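Local coordinates for mbDLG-3 protein (Monosiga brevicollis, PDB 6X1N), which probably binds C-terminal peptides of partner proteins through this PDZ domain of a longer Dlg-like scaffold, and may bind protein kinases, at residues F17-L22 and G87-N92; G53-G58 and L91-N96. All blocks are in the same frame, centred on the assembly; numbering follows the deposited sequence.

Contact 1. Residues F17-L22 and G87-N92; sequences FGFSLL and GVMTLN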
loop_
_atom_site.group_PDB
_atom_site.type_symbol
_atom_site.label_atom_id
_atom_site.label_comp_id
_atom_site.label_asym_id
_atom_site.label_seq_id
_atom_site.Cartn_x
_atom_site.Cartn_y
_atom_site.Cartn_z
ATOM N N PHE A 17 -1.695 10.038 -6.965
ATOM C CA PHE A 17 -1.779 8.582 -6.925
ATOM C C PHE A 17 -3.138 8.084 -6.443
ATOM O O PHE A 17 -3.518 6.955 -6.764
ATOM C CB PHE A 17 -0.665 8.021 -6.050
ATOM C CG PHE A 17 0.708 8.140 -6.667
ATOM C CD1 PHE A 17 1.010 7.471 -7.850
ATOM C CD2 PHE A 17 1.698 8.893 -6.060
ATOM C CE1 PHE A 17 2.270 7.561 -8.415
ATOM C CE2 PHE A 17 2.968 8.982 -6.621
ATOM C CZ PHE A 17 3.251 8.320 -7.798
ATOM N N GLY A 18 -3.858 8.874 -5.653
ATOM C CA GLY A 18 -5.250 8.578 -5.367
ATOM C C GLY A 18 -5.529 7.498 -4.343
ATOM O O GLY A 18 -6.548 6.812 -4.443
ATOM N N PHE A 19 -4.661 7.318 -3.352
ATOM C CA PHE A 19 -4.960 6.348 -2.308
ATOM C C PHE A 19 -4.290 6.759 -1.015
ATOM O O PHE A 19 -3.304 7.499 -1.009
ATOM C CB PHE A 19 -4.566 4.919 -2.701
ATOM C CG PHE A 19 -3.080 4.669 -2.742
ATOM C CD1 PHE A 19 -2.351 4.894 -3.906
ATOM C CD2 PHE A 19 -2.421 4.153 -1.636
ATOM C CE1 PHE A 19 -0.985 4.636 -3.947
ATOM C CE2 PHE A 19 -1.054 3.892 -1.668
ATOM C CZ PHE A 19 -0.333 4.136 -2.813
ATOM N N SER A 20 -4.848 6.268 0.082
ATOM C CA SER A 20 -4.276 6.422 1.408
ATOM C C SER A 20 -3.724 5.082 1.863
ATOM O O SER A 20 -4.276 4.029 1.524
ATOM C CB SER A 20 -5.361 6.805 2.415
ATOM O OG SER A 20 -6.065 7.971 2.000
ATOM N N LEU A 21 -2.652 5.108 2.647
ATOM C CA LEU A 21 -2.122 3.878 3.223
ATOM C C LEU A 21 -2.036 3.972 4.742
ATOM O O LEU A 21 -2.104 5.055 5.334
ATOM C CB LEU A 21 -0.782 3.454 2.591
ATOM C CG LEU A 21 0.414 4.410 2.637
ATOM C CD1 LEU A 21 1.072 4.477 4.017
ATOM C CD2 LEU A 21 1.457 4.006 1.605
ATOM N N LEU A 22 -1.870 2.811 5.366
ATOM C CA LEU A 22 -1.681 2.727 6.803
ATOM C C LEU A 22 -0.565 1.740 7.095
ATOM O O LEU A 22 -0.168 0.931 6.248
ATOM C CB LEU A 22 -2.963 2.357 7.571
ATOM C CG LEU A 22 -3.608 0.972 7.445
ATOM C CD1 LEU A 22 -2.813 -0.157 8.130
ATOM C CD2 LEU A 22 -5.007 1.046 8.042
ATOM N N GLY A 87 7.191 10.475 -10.489
ATOM C CA GLY A 87 5.770 10.226 -10.649
ATOM C C GLY A 87 5.372 8.791 -10.916
ATOM O O GLY A 87 4.221 8.552 -11.289
ATOM N N VAL A 88 6.269 7.823 -10.746
ATOM C CA VAL A 88 5.985 6.427 -11.053
ATOM C C VAL A 88 6.010 5.618 -9.764
ATOM O O VAL A 88 6.925 5.770 -8.942
ATOM C CB VAL A 88 6.967 5.859 -12.091
ATOM C CG1 VAL A 88 6.638 4.414 -12.385
ATOM C CG2 VAL A 88 6.911 6.687 -13.367
ATOM N N MET A 89 5.005 4.769 -9.581
ATOM C CA MET A 89 4.922 3.895 -8.421
ATOM C C MET A 89 4.551 2.497 -8.891
ATOM O O MET A 89 3.501 2.312 -9.514
ATOM C CB MET A 89 3.867 4.416 -7.447
ATOM C CG MET A 89 3.738 3.571 -6.202
ATOM S SD MET A 89 2.305 3.994 -5.196
ATOM C CE MET A 89 2.724 5.657 -4.673
ATOM N N THR A 90 5.391 1.513 -8.594
ATOM C CA THR A 90 5.072 0.120 -8.868
ATOM C C THR A 90 4.753 -0.548 -7.539
ATOM O O THR A 90 5.456 -0.327 -6.549
ATOM C CB THR A 90 6.214 -0.589 -9.591
ATOM O OG1 THR A 90 6.458 0.071 -10.843
ATOM C CG2 THR A 90 5.833 -2.031 -9.873
ATOM N N LEU A 91 3.678 -1.331 -7.517
ATOM C CA LEU A 91 3.167 -1.958 -6.306
ATOM C C LEU A 91 2.977 -3.445 -6.542
ATOM O O LEU A 91 2.530 -3.855 -7.617
ATOM C CB LEU A 91 1.785 -1.401 -5.963
ATOM C CG LEU A 91 1.675 0.093 -5.693
ATOM C CD1 LEU A 91 0.210 0.493 -5.717
ATOM C CD2 LEU A 91 2.291 0.436 -4.362
ATOM N N ASN A 92 3.297 -4.249 -5.533
ATOM C CA ASN A 92 2.833 -5.625 -5.435
ATOM C C ASN A 92 1.789 -5.646 -4.335
ATOM O O ASN A 92 2.100 -5.317 -3.182
ATOM C CB ASN A 92 3.970 -6.573 -5.064
ATOM C CG ASN A 92 4.755 -7.039 -6.256
ATOM O OD1 ASN A 92 5.141 -6.246 -7.111
ATOM N ND2 ASN A 92 4.997 -8.344 -6.326
#
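M89 reaches from strand 88-95 to the rings of F17 and F19. CB lies 3.7 Å from F17 CE1, near the ring's outer end. CG is anti to the backbone N (chi1 -179°), the chain stays extended at chi2, and SD arrives in the plane of the F19 ring, 3.6 Å from both F19 CE1 and CZ. The chain then bends at chi3 (-65°), which puts CE above the middle of the F17 ring, 3.7 Å from its centroid. The outer end of that ring passes the backbone of G87, with F17 CZ 3.6 Å from G87 O. An alanine in place of F17 would probably leave the M89 methyl without the face it rests on, freer to turn about chi3, and open a gap beside G87. F17 and F19 belong to the GFGF loop which in PDZ domains receives a ligand's carboxylate, and the F19 carbonyl oxygen holds a bound glycerol. A flexible, polarisable methionine suits this place: its sulfur is Met-aromatic to both rings, meeting the faintly positive hydrogens at the F19 edge, and its methyl adds a CH-pi contact with the electron-rich face of F17, which ties the GFGF motif to strand 88-95.

Contact 2. Residues G53-G58 and L91-N96; sequences GQVFEG and LNLTAN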
loop_
_atom_site.group_PDB
_atom_site.type_symbol
_atom_site.label_atom_id
_atom_site.label_comp_id
_atom_site.label_asym_id
_atom_site.label_seq_id
_atom_site.Cartn_x
_atom_site.Cartn_y
_atom_site.Cartn_z
ATOM N N GLY A 53 -8.373 0.573 -11.355
ATOM C CA GLY A 53 -9.315 -0.475 -11.016
ATOM C C GLY A 53 -8.687 -1.709 -10.415
ATOM O O GLY A 53 -9.369 -2.724 -10.261
ATOM N N GLN A 54 -7.407 -1.651 -10.058
ATOM C CA GLN A 54 -6.691 -2.824 -9.572
ATOM C C GLN A 54 -5.997 -2.562 -8.245
ATOM O O GLN A 54 -5.062 -3.282 -7.884
ATOM C CB GLN A 54 -5.707 -3.346 -10.619
ATOM C CG GLN A 54 -6.398 -4.005 -11.814
ATOM C CD GLN A 54 -7.050 -5.351 -11.464
ATOM O OE1 GLN A 54 -6.364 -6.370 -11.330
ATOM N NE2 GLN A 54 -8.378 -5.359 -11.334
ATOM N N VAL A 55 -6.441 -1.547 -7.515
ATOM C CA VAL A 55 -5.918 -1.189 -6.204
ATOM C C VAL A 55 -7.118 -1.039 -5.284
ATOM O O VAL A 55 -8.031 -0.265 -5.592
ATOM C CB VAL A 55 -5.125 0.127 -6.266
ATOM C CG1 VAL A 55 -4.551 0.478 -4.907
ATOM C CG2 VAL A 55 -4.030 0.056 -7.347
ATOM N N PHE A 56 -7.136 -1.773 -4.171
ATOM C CA PHE A 56 -8.321 -1.836 -3.337
ATOM C C PHE A 56 -7.984 -1.548 -1.884
ATOM O O PHE A 56 -6.949 -1.978 -1.367
ATOM C CB PHE A 56 -8.964 -3.233 -3.387
ATOM C CG PHE A 56 -9.285 -3.716 -4.772
ATOM C CD1 PHE A 56 -10.004 -2.929 -5.649
ATOM C CD2 PHE A 56 -8.860 -4.965 -5.186
ATOM C CE1 PHE A 56 -10.304 -3.396 -6.920
ATOM C CE2 PHE A 56 -9.149 -5.427 -6.446
ATOM C CZ PHE A 56 -9.872 -4.648 -7.315
ATOM N N GLU A 57 -8.906 -0.882 -1.197
ATOM C CA GLU A 57 -8.807 -0.804 0.250
ATOM C C GLU A 57 -8.719 -2.211 0.833
ATOM O O GLU A 57 -9.380 -3.140 0.357
ATOM C CB GLU A 57 -10.026 -0.076 0.807
ATOM C CG GLU A 57 -9.936 0.046 2.306
ATOM C CD GLU A 57 -11.032 0.875 2.923
ATOM O OE1 GLU A 57 -11.749 1.600 2.187
ATOM O OE2 GLU A 57 -11.163 0.783 4.168
ATOM N N GLY A 58 -7.861 -2.381 1.834
ATOM C CA GLY A 58 -7.628 -3.683 2.420
ATOM C C GLY A 58 -6.562 -4.506 1.738
ATOM O O GLY A 58 -6.285 -5.630 2.188
ATOM N N LEU A 91 3.678 -1.331 -7.517
ATOM C CA LEU A 91 3.167 -1.958 -6.306
ATOM C C LEU A 91 2.977 -3.445 -6.542
ATOM O O LEU A 91 2.530 -3.855 -7.617
ATOM C CB LEU A 91 1.785 -1.401 -5.963
ATOM C CG LEU A 91 1.675 0.093 -5.693
ATOM C CD1 LEU A 91 0.210 0.493 -5.717
ATOM C CD2 LEU A 91 2.291 0.436 -4.362
ATOM N N ASN A 92 3.297 -4.249 -5.533
ATOM C CA ASN A 92 2.833 -5.625 -5.435
ATOM C C ASN A 92 1.789 -5.646 -4.335
ATOM O O ASN A 92 2.100 -5.317 -3.182
ATOM C CB ASN A 92 3.970 -6.573 -5.064
ATOM C CG ASN A 92 4.755 -7.039 -6.256
ATOM O OD1 ASN A 92 5.141 -6.246 -7.111
ATOM N ND2 ASN A 92 4.997 -8.344 -6.326
ATOM N N LEU A 93 0.561 -6.003 -4.695
ATOM C CA LEU A 93 -0.599 -5.907 -3.822
ATOM C C LEU A 93 -1.290 -7.256 -3.724
ATOM O O LEU A 93 -1.329 -8.026 -4.689
ATOM C CB LEU A 93 -1.637 -4.955 -4.436
ATOM C CG LEU A 93 -1.183 -3.521 -4.678
ATOM C CD1 LEU A 93 -2.231 -2.758 -5.471
ATOM C CD2 LEU A 93 -0.911 -2.811 -3.372
ATOM N N THR A 94 -1.889 -7.525 -2.573
ATOM C CA THR A 94 -2.816 -8.645 -2.467
ATOM C C THR A 94 -3.820 -8.344 -1.365
ATOM O O THR A 94 -3.466 -7.736 -0.351
ATOM C CB THR A 94 -2.066 -9.966 -2.228
ATOM O OG1 THR A 94 -2.932 -11.081 -2.495
ATOM C CG2 THR A 94 -1.519 -10.043 -0.803
ATOM N N ALA A 95 -5.076 -8.712 -1.583
ATOM C CA ALA A 95 -6.082 -8.470 -0.559
ATOM C C ALA A 95 -5.742 -9.290 0.673
ATOM O O ALA A 95 -5.427 -10.478 0.575
ATOM C CB ALA A 95 -7.468 -8.854 -1.083
ATOM N N ASN A 96 -5.771 -8.663 1.837
ATOM C CA ASN A 96 -5.433 -9.351 3.082
ATOM C C ASN A 96 -6.415 -8.899 4.143
ATOM O O ASN A 96 -6.095 -8.086 5.018
ATOM C CB ASN A 96 -3.975 -9.102 3.479
ATOM C CG ASN A 96 -3.548 -9.929 4.668
ATOM O OD1 ASN A 96 -4.368 -10.606 5.294
ATOM N ND2 ASN A 96 -2.264 -9.850 5.013
#
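The packing of V55 against L93 and a backbone bond between G58 and N96 join the loop that follows helix 48-52 to the end of strand 88-95. The loop runs beside the strand, with residues 54-58 and 93-96 heading 35° apart, before it turns into strand 59-64, which pairs antiparallel with 88-95. The apolar half rests on one methyl. L93 CG is anti to its own carbonyl carbon, and the second torsion, extended (chi2 172°), sets CD1, which lies 3.8 Å from V55 CG2 and 4.0 Å from V55 CG1. The same methyl is 3.8 Å from Q54 O, a carbonyl whose polar need is met by R6. A branched valine suits the place, since both its methyls can meet the leucine methyl from one side while the side chain also packs on I40 and I43 of strand 38-43. At the other end, N96 N donates to G58 O over 3.1 Å in a nearly straight bond (169°). The bond fits the register in which N92 pairs with L62, and so carries the strand pairing on to the mouth of the loop. G58 O also comes within 4.0 Å of A95 CA. Glycine suits position 58, since a CB at its positive phi would jam against the carbonyl oxygen of E57. The asparagine does three jobs: its N-H holds the loop, its OD1 caps helix 97-102 through M99 N, and its ND2 bonds to Q60. Thus apolar packing holds one part of the loop and a backbone bond the other, and the G58 carbonyl holds the residue that is the N-cap of helix 97-102.

How the contacts relate
Contacts 1 and 2 lie about 10 Å apart, centre to centre, along strand 88-95, and their segments share L91 and N92. M89, L91 and L93 all point inward from that strand: the first serves contact 1, the third contact 2, and L91 between them packs on I61 and M64. Strand 38-43 also links the two, because F19 and V55 both touch I40. Contact 1 includes both phenylalanines of the GFGF motif, at one end of the peptide groove, which PDZ domains form between strand 19-22 and helix 74-82; L21 packs on this helix. Contact 2 lies farther along strand 88-95, where helix 97-102 begins.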